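Local coordinates for DyP (Bjerkandera adusta, PDB 3VXJ), which binds heme b and, as a dye-decolorizing peroxidase, probably uses hydrogen peroxide to oxidise dyes and phenolic compounds, at residues V27-N32 with G119-G124; K38-T43 with S140-S145; Q62-V67 with I123-D128. One frame throughout, in Å; residues are numbered along the deposited sequence.

Contact 1 of 3, residues V27-N32 with G119-G124; sequences VFFQVN and GVFLIG
Val27 and Phe121, and likewise Phe29 and Gly119, are joined by two backbone hydrogen bonds each. Val27 N donates to Phe121 O at 2.8 Å, and Phe121 N returns the bond to Val27 O. Phe29 N reaches Gly119 O at 3.1 Å, whereas the answering Gly119 N to Phe29 O is longer, 3.3 Å, and more bent. Between these two pairs Phe28 faces Val120 as a non-hydrogen-bonded pair, with the CA groups of both residues directed at carbonyl oxygens of the facing strand.

These are the two central strands of an antiparallel sheet in the order 65-71, 119-125, 23-31, 146-155, the ferredoxin-like arrangement of a dimeric alpha+beta barrel domain. Successive side chains of each strand alternate between a side packed on helix 128-142 and a side turned to the second sheet, where Phe28 meets Phe220 edge-to-face.

Aromatic contacts dominate the helix side. The Phe29 CG sits between the backbone N and the carbonyl carbon (chi1 67°), and the ring lies across the facing strand with Gly119 CA over its face, 4.0 Å from the centroid. Glycine suits this place, because a CB on residue 119 would come within about 2.6 Å of Phe29 CZ. The Phe29 and Phe121 rings meet obliquely, planes at 42°, CE2 of one 3.4 Å from CE2 of the other.

Aliphatic side chains add contacts on both faces. On the side of Phe28, Val120 CG2 lies over the face of that ring toward its rim, 3.6 Å from Phe28 CE1 in a CH-pi contact. On the helix side Val27 CG2 touches Ile123 CD1 at 4.0 Å, two branched side chains well suited to a strand.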
loop_
_atom_site.group_PDB
_atom_site.type_symbol
_atom_site.label_atom_id
_atom_site.label_comp_id
_atom_site.label_asym_id
_atom_site.label_seq_id
_atom_site.Cartn_x
_atom_site.Cartn_y
_atom_site.Cartn_z
ATOM N N VAL A 27 12.004 0.744 10.859
ATOM C CA VAL A 27 13.417 0.805 11.239
ATOM C C VAL A 27 14.177 -0.147 10.325
ATOM O O VAL A 27 14.086 -1.378 10.464
ATOM C CB VAL A 27 13.646 0.421 12.723
ATOM C CG1 VAL A 27 15.118 0.537 13.071
ATOM C CG2 VAL A 27 12.812 1.302 13.665
ATOM N N PHE A 28 14.889 0.428 9.366
ATOM C CA PHE A 28 15.656 -0.339 8.391
ATOM C C PHE A 28 17.041 -0.601 8.946
ATOM O O PHE A 28 17.668 0.302 9.493
ATOM C CB PHE A 28 15.722 0.401 7.047
ATOM C CG PHE A 28 14.367 0.658 6.441
ATOM C CD1 PHE A 28 13.735 -0.317 5.674
ATOM C CD2 PHE A 28 13.693 1.852 6.693
ATOM C CE1 PHE A 28 12.472 -0.089 5.135
ATOM C CE2 PHE A 28 12.434 2.080 6.166
ATOM C CZ PHE A 28 11.819 1.117 5.390
ATOM N N PHE A 29 17.516 -1.831 8.811
ATOM C CA PHE A 29 18.771 -2.206 9.438
ATOM C C PHE A 29 19.637 -3.094 8.562
ATOM O O PHE A 29 19.166 -3.707 7.586
ATOM C CB PHE A 29 18.518 -2.871 10.807
ATOM C CG PHE A 29 17.826 -4.203 10.721
ATOM C CD1 PHE A 29 18.570 -5.382 10.635
ATOM C CD2 PHE A 29 16.435 -4.290 10.700
ATOM C CE1 PHE A 29 17.949 -6.613 10.534
ATOM C CE2 PHE A 29 15.807 -5.524 10.613
ATOM C CZ PHE A 29 16.563 -6.689 10.519
ATOM N N GLN A 30 20.914 -3.134 8.929
ATOM C CA GLN A 30 21.881 -4.104 8.447
ATOM C C GLN A 30 22.282 -4.995 9.607
ATOM O O GLN A 30 22.391 -4.527 10.745
ATOM C CB GLN A 30 23.159 -3.407 7.997
ATOM C CG GLN A 30 23.102 -2.531 6.801
ATOM C CD GLN A 30 24.490 -1.990 6.464
ATOM O OE1 GLN A 30 25.487 -2.719 6.528
ATOM N NE2 GLN A 30 24.560 -0.711 6.114
ATOM N N VAL A 31 22.555 -6.261 9.310
ATOM C CA VAL A 31 23.117 -7.189 10.286
ATOM C C VAL A 31 24.642 -7.071 10.276
ATOM O O VAL A 31 25.265 -7.211 9.230
ATOM C CB VAL A 31 22.717 -8.649 9.960
ATOM C CG1 VAL A 31 23.392 -9.634 10.914
ATOM C CG2 VAL A 31 21.206 -8.829 10.003
ATOM N N ASN A 32 25.228 -6.816 11.445
ATOM C CA ASN A 32 26.685 -6.738 11.588
ATOM C C ASN A 32 27.318 -8.050 12.026
ATOM O O ASN A 32 28.459 -8.332 11.684
ATOM C CB ASN A 32 27.072 -5.653 12.595
ATOM C CG ASN A 32 26.613 -4.274 12.178
ATOM O OD1 ASN A 32 26.738 -3.880 11.016
ATOM N ND2 ASN A 32 26.093 -3.520 13.134
ATOM N N GLY A 119 16.790 -5.716 6.491
ATOM C CA GLY A 119 15.465 -5.956 7.024
ATOM C C GLY A 119 14.821 -4.699 7.540
ATOM O O GLY A 119 15.408 -3.612 7.490
ATOM N N VAL A 120 13.605 -4.865 8.044
ATOM C CA VAL A 120 12.837 -3.766 8.601
ATOM C C VAL A 120 12.017 -4.236 9.804
ATOM O O VAL A 120 11.337 -5.274 9.740
ATOM C CB VAL A 120 11.939 -3.094 7.508
ATOM C CG1 VAL A 120 10.929 -4.086 6.887
ATOM C CG2 VAL A 120 11.255 -1.851 8.063
ATOM N N PHE A 121 12.106 -3.481 10.898
ATOM C CA PHE A 121 11.171 -3.618 12.005
ATOM C C PHE A 121 10.050 -2.615 11.759
ATOM O O PHE A 121 10.325 -1.436 11.532
ATOM C CB PHE A 121 11.808 -3.259 13.350
ATOM C CG PHE A 121 12.869 -4.216 13.824
ATOM C CD1 PHE A 121 12.552 -5.253 14.697
ATOM C CD2 PHE A 121 14.198 -4.036 13.458
ATOM C CE1 PHE A 121 13.536 -6.126 15.162
ATOM C CE2 PHE A 121 15.193 -4.897 13.916
ATOM C CZ PHE A 121 14.864 -5.943 14.776
ATOM N N LEU A 122 8.808 -3.082 11.776
ATOM C CA LEU A 122 7.640 -2.205 11.690
ATOM C C LEU A 122 7.074 -2.085 13.082
ATOM O O LEU A 122 6.684 -3.087 13.670
ATOM C CB LEU A 122 6.548 -2.804 10.796
ATOM C CG LEU A 122 6.757 -3.218 9.348
ATOM C CD1 LEU A 122 7.506 -4.545 9.242
ATOM C CD2 LEU A 122 5.388 -3.328 8.704
ATOM N N ILE A 123 7.002 -0.858 13.583
ATOM C CA ILE A 123 6.508 -0.608 14.931
ATOM C C ILE A 123 5.265 0.258 14.825
ATOM O O ILE A 123 5.344 1.378 14.313
ATOM C CB ILE A 123 7.550 0.135 15.812
ATOM C CG1 ILE A 123 8.899 -0.588 15.818
ATOM C CG2 ILE A 123 7.010 0.311 17.245
ATOM C CD1 ILE A 123 10.062 0.261 16.313
ATOM N N GLY A 124 4.125 -0.257 15.276
ATOM C CA GLY A 124 2.870 0.498 15.254
ATOM C C GLY A 124 2.487 0.868 16.666
ATOM O O GLY A 124 2.481 0.016 17.549
#

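Contact 2 of 3, residues K38-T43 with S140-S145; sequences KTALKT and STFGSS
Ala40 presses its methyl group against the end of the facing helix, in a contact between the two helices, 34-48 and 128-142, that lie on one side of the ferredoxin-like sheet. Ala40 CB is 3.5 Å from Phe142 CD1 and 3.5 Å from Thr141 O, so a side chain this short lets the backbones come close. In return Thr141 CG2 approaches Ala40 O at 3.7 Å, while its hydroxyl is bonded to Asp137 O of its own helix.

The Phe142 ring carries the contact along helix 34-48. Its chi1 of -70° sets CG anti to the carbonyl carbon; the ring beyond passes Ala40 obliquely, its CE1 3.8 Å from Leu41 N and its CZ 4.2 Å from Leu41 CD1, the two side chains lying at a slant to one another. A large flat residue suits this seam, since further rings pack on it: Phe121 of the sheet and Tyr44 each meet it edge-to-face, and Phe37 lies against it as well. At the rim the methyl groups of Thr43 and Thr141 approach one another.

Gly143 then leaves the helical conformation with a positive phi of 54°, a backbone shape that glycine adopts readily. The chain turns back there, and Phe142 O receives two donors from the same face of its plane: Ser145 N at 3.1 Å and Ser145 OG at 2.7 Å.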
loop_
_atom_site.group_PDB
_atom_site.type_symbol
_atom_site.label_atom_id
_atom_site.label_comp_id
_atom_site.label_asym_id
_atom_site.label_seq_id
_atom_site.Cartn_x
_atom_site.Cartn_y
_atom_site.Cartn_z
ATOM N N LYS A 38 21.087 -13.453 15.846
ATOM C CA LYS A 38 20.208 -14.602 16.011
ATOM C C LYS A 38 19.799 -14.832 17.462
ATOM O O LYS A 38 18.635 -15.097 17.728
ATOM C CB LYS A 38 20.844 -15.856 15.416
ATOM C CG LYS A 38 20.892 -15.818 13.892
ATOM C CD LYS A 38 21.560 -17.033 13.314
ATOM C CE LYS A 38 21.666 -16.875 11.812
ATOM N NZ LYS A 38 21.890 -18.168 11.135
ATOM N N THR A 39 20.733 -14.711 18.406
ATOM C CA THR A 39 20.368 -14.857 19.807
ATOM C C THR A 39 19.500 -13.686 20.277
ATOM O O THR A 39 18.525 -13.893 21.007
ATOM C CB THR A 39 21.591 -15.112 20.723
ATOM O OG1 THR A 39 21.151 -15.243 22.084
ATOM C CG2 THR A 39 22.633 -13.991 20.621
ATOM N N ALA A 40 19.827 -12.470 19.841
ATOM C CA ALA A 40 18.958 -11.319 20.127
ATOM C C ALA A 40 17.540 -11.551 19.582
ATOM O O ALA A 40 16.559 -11.210 20.238
ATOM C CB ALA A 40 19.553 -10.036 19.565
ATOM N N LEU A 41 17.443 -12.129 18.384
ATOM C CA LEU A 41 16.148 -12.388 17.758
ATOM C C LEU A 41 15.316 -13.387 18.560
ATOM O O LEU A 41 14.114 -13.189 18.742
ATOM C CB LEU A 41 16.332 -12.875 16.320
ATOM C CG LEU A 41 15.048 -13.001 15.494
ATOM C CD1 LEU A 41 14.337 -11.656 15.401
ATOM C CD2 LEU A 41 15.346 -13.528 14.111
ATOM N N LYS A 42 15.958 -14.447 19.045
ATOM C CA LYS A 42 15.283 -15.437 19.878
ATOM C C LYS A 42 14.769 -14.835 21.186
ATOM O O LYS A 42 13.736 -15.260 21.693
ATOM C CB LYS A 42 16.190 -16.641 20.132
ATOM C CG LYS A 42 16.326 -17.552 18.917
ATOM C CD LYS A 42 17.380 -18.634 19.117
ATOM C CE LYS A 42 17.173 -19.780 18.139
ATOM N NZ LYS A 42 18.215 -20.846 18.259
ATOM N N THR A 43 15.487 -13.846 21.718
ATOM C CA THR A 43 15.036 -13.077 22.877
ATOM C C THR A 43 13.847 -12.186 22.515
ATOM O O THR A 43 12.862 -12.096 23.253
ATOM C CB THR A 43 16.168 -12.164 23.406
ATOM O OG1 THR A 43 17.310 -12.960 23.736
ATOM C CG2 THR A 43 15.721 -11.403 24.637
ATOM N N SER A 140 18.573 -1.779 22.621
ATOM C CA SER A 140 19.021 -2.457 23.838
ATOM C C SER A 140 19.153 -3.968 23.644
ATOM O O SER A 140 20.103 -4.586 24.127
ATOM C CB SER A 140 18.067 -2.156 24.998
ATOM O OG SER A 140 18.508 -2.774 26.197
ATOM N N THR A 141 18.198 -4.561 22.935
ATOM C CA THR A 141 18.176 -6.008 22.737
ATOM C C THR A 141 19.195 -6.462 21.689
ATOM O O THR A 141 19.915 -7.443 21.891
ATOM C CB THR A 141 16.752 -6.486 22.374
ATOM O OG1 THR A 141 15.861 -6.150 23.450
ATOM C CG2 THR A 141 16.714 -7.997 22.152
ATOM N N PHE A 142 19.266 -5.744 20.571
ATOM C CA PHE A 142 20.143 -6.143 19.471
ATOM C C PHE A 142 21.543 -5.564 19.572
ATOM O O PHE A 142 22.494 -6.171 19.079
ATOM C CB PHE A 142 19.501 -5.825 18.117
ATOM C CG PHE A 142 18.324 -6.702 17.802
ATOM C CD1 PHE A 142 18.492 -7.866 17.061
ATOM C CD2 PHE A 142 17.054 -6.383 18.271
ATOM C CE1 PHE A 142 17.408 -8.699 16.788
ATOM C CE2 PHE A 142 15.959 -7.207 17.998
ATOM C CZ PHE A 142 16.143 -8.372 17.260
ATOM N N GLY A 143 21.668 -4.395 20.198
ATOM C CA GLY A 143 22.968 -3.751 20.364
ATOM C C GLY A 143 23.692 -3.592 19.042
ATOM O O GLY A 143 23.076 -3.284 18.019
ATOM N N SER A 144 24.998 -3.845 19.068
ATOM C CA SER A 144 25.837 -3.680 17.884
ATOM C C SER A 144 25.706 -4.816 16.861
ATOM O O SER A 144 26.390 -4.795 15.841
ATOM C CB SER A 144 27.300 -3.512 18.295
ATOM O OG SER A 144 27.760 -4.674 18.947
ATOM N N SER A 145 24.827 -5.793 17.115
ATOM C CA SER A 145 24.568 -6.855 16.131
ATOM C C SER A 145 23.882 -6.305 14.882
ATOM O O SER A 145 23.893 -6.946 13.837
ATOM C CB SER A 145 23.756 -8.014 16.725
ATOM O OG SER A 145 22.379 -7.692 16.881
#

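Contact 3 of 3, residues Q62-V67 with I123-D128; sequences QPLAFV and IGSDQD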
loop_
_atom_site.group_PDB
_atom_site.type_symbol
_atom_site.label_atom_id
_atom_site.label_comp_id
_atom_site.label_asym_id
_atom_site.label_seq_id
_atom_site.Cartn_x
_atom_site.Cartn_y
_atom_site.Cartn_z
ATOM N N GLN A 62 -3.977 -5.944 24.582
ATOM C CA GLN A 62 -2.998 -5.594 23.560
ATOM C C GLN A 62 -1.807 -4.818 24.128
ATOM O O GLN A 62 -1.959 -4.067 25.095
ATOM C CB GLN A 62 -3.667 -4.791 22.444
ATOM C CG GLN A 62 -4.567 -5.626 21.540
ATOM C CD GLN A 62 -5.208 -4.814 20.426
ATOM O OE1 GLN A 62 -5.296 -3.586 20.500
ATOM N NE2 GLN A 62 -5.661 -5.502 19.385
ATOM N N PRO A 63 -0.612 -4.995 23.528
ATOM C CA PRO A 63 0.532 -4.193 23.955
ATOM C C PRO A 63 0.423 -2.743 23.486
ATOM O O PRO A 63 -0.400 -2.423 22.620
ATOM C CB PRO A 63 1.718 -4.889 23.283
ATOM C CG PRO A 63 1.136 -5.566 22.096
ATOM C CD PRO A 63 -0.237 -5.987 22.501
ATOM N N LEU A 64 1.255 -1.879 24.057
ATOM C CA LEU A 64 1.283 -0.470 23.692
ATOM C C LEU A 64 1.787 -0.272 22.265
ATOM O O LEU A 64 1.411 0.684 21.595
ATOM C CB LEU A 64 2.157 0.308 24.671
ATOM C CG LEU A 64 2.139 1.832 24.549
ATOM C CD1 LEU A 64 0.735 2.390 24.777
ATOM C CD2 LEU A 64 3.113 2.428 25.543
ATOM N N ALA A 65 2.642 -1.183 21.813
ATOM C CA ALA A 65 3.104 -1.173 20.435
ATOM C C ALA A 65 3.073 -2.567 19.833
ATOM O O ALA A 65 3.292 -3.567 20.517
ATOM C CB ALA A 65 4.499 -0.565 20.336
ATOM N N PHE A 66 2.795 -2.612 18.534
ATOM C CA PHE A 66 2.866 -3.834 17.755
ATOM C C PHE A 66 4.187 -3.808 17.013
ATOM O O PHE A 66 4.597 -2.759 16.504
ATOM C CB PHE A 66 1.732 -3.892 16.723
ATOM C CG PHE A 66 0.347 -3.724 17.301
ATOM C CD1 PHE A 66 0.026 -4.204 18.572
ATOM C CD2 PHE A 66 -0.654 -3.107 16.551
ATOM C CE1 PHE A 66 -1.262 -4.057 19.090
ATOM C CE2 PHE A 66 -1.950 -2.958 17.062
ATOM C CZ PHE A 66 -2.251 -3.436 18.336
ATOM N N VAL A 67 4.849 -4.956 16.918
ATOM C CA VAL A 67 6.074 -5.043 16.115
ATOM C C VAL A 67 6.017 -6.224 15.154
ATOM O O VAL A 67 5.654 -7.334 15.532
ATOM C CB VAL A 67 7.363 -5.136 16.980
ATOM C CG1 VAL A 67 8.612 -4.993 16.089
ATOM C CG2 VAL A 67 7.358 -4.069 18.078
ATOM N N ILE A 123 7.002 -0.858 13.583
ATOM C CA ILE A 123 6.508 -0.608 14.931
ATOM C C ILE A 123 5.265 0.258 14.825
ATOM O O ILE A 123 5.344 1.378 14.313
ATOM C CB ILE A 123 7.550 0.135 15.812
ATOM C CG1 ILE A 123 8.899 -0.588 15.818
ATOM C CG2 ILE A 123 7.010 0.311 17.245
ATOM C CD1 ILE A 123 10.062 0.261 16.313
ATOM N N GLY A 124 4.125 -0.257 15.276
ATOM C CA GLY A 124 2.870 0.498 15.254
ATOM C C GLY A 124 2.487 0.868 16.666
ATOM O O GLY A 124 2.481 0.016 17.549
ATOM N N SER A 125 2.201 2.143 16.901
ATOM C CA SER A 125 1.831 2.583 18.248
ATOM C C SER A 125 0.985 3.844 18.211
ATOM O O SER A 125 0.668 4.363 17.147
ATOM C CB SER A 125 3.077 2.766 19.125
ATOM O OG SER A 125 2.716 2.831 20.492
ATOM N N ASP A 126 0.615 4.336 19.384
ATOM C CA ASP A 126 -0.323 5.443 19.479
ATOM C C ASP A 126 0.340 6.820 19.502
ATOM O O ASP A 126 -0.328 7.819 19.220
ATOM C CB ASP A 126 -1.178 5.282 20.738
ATOM C CG ASP A 126 -2.164 4.121 20.658
ATOM O OD1 ASP A 126 -2.446 3.611 19.553
ATOM O OD2 ASP A 126 -2.674 3.719 21.726
ATOM N N GLN A 127 1.622 6.880 19.874
ATOM C CA GLN A 127 2.341 8.148 20.059
ATOM C C GLN A 127 3.794 8.005 19.627
ATOM O O GLN A 127 4.373 6.925 19.744
ATOM C CB GLN A 127 2.309 8.595 21.527
ATOM C CG GLN A 127 0.910 8.842 22.115
ATOM C CD GLN A 127 0.260 10.147 21.650
ATOM O OE1 GLN A 127 0.299 11.146 22.358
ATOM N NE2 GLN A 127 -0.343 10.132 20.461
ATOM N N ASP A 128 4.381 9.102 19.159
ATOM C CA ASP A 128 5.781 9.111 18.752
ATOM C C ASP A 128 6.729 8.717 19.889
ATOM O O ASP A 128 7.693 7.991 19.673
ATOM C CB ASP A 128 6.164 10.469 18.171
ATOM C CG ASP A 128 5.553 10.713 16.815
ATOM O OD1 ASP A 128 5.236 9.731 16.111
ATOM O OD2 ASP A 128 5.402 11.895 16.448
#
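Ser125 and Leu64 meet through a side-chain hydroxyl and a backbone carbonyl. With OG anti to the backbone N (chi1 -164°), the Ser125 hydroxyl reaches across and donates to Leu64 O at 2.7 Å, from above the carbonyl plane, 41° out of it. An alanine here would probably leave Leu64 O without this donor and let the backbone at Leu64 shift more easily against the end of strand 119-125.

Ala65 points to the same side of the sheet as Ser125 and Ile123, and its small CB lies near both, 3.8 Å from Ser125 CB and 4.1 Å from Ile123 CG2. Val67, two residues on, continues this row, its CG1 4.4 Å from Ile123 CG1.

Phe66 points to the opposite side, where Gly124 brings no side chain against it. The pair is joined instead by two backbone hydrogen bonds, Phe66 N to Gly124 O and Gly124 N to Phe66 O, each 2.8 Å. The Phe66 ring forms a cation-pi contact with Lys21.

Strand 65-71 is an outermost strand of the sheet, and 119-125 separates it from 23-31. Helix 128-142 covers the row of Ala65, Ile123 and Ser125 through Phe134, Thr135 and Phe130, while Leu55 of helix 52-55 packs on Phe66.

In the fold
Contacts 1 and 3 share strand 119-125, which pairs with 23-31 on one edge and 65-71 on the other; their centres lie about 15 Å apart, and Val67 CG1 packs 3.6 Å from Leu122 O. Contact 2 joins the helices that follow strands 23-31 and 119-125 in the chain, its centre about 12 Å from that of contact 1. The two meet where Phe121 CZ packs on Phe142 CE2 at 3.6 Å, and where Asn32 N probably bonds to Ser145 O at 2.7 Å. Contacts 2 and 3 do not touch, their nearest atoms being about 8 Å apart. All three build the N-terminal barrel domain, away from the heme and 2,6-dimethoxyphenol sites.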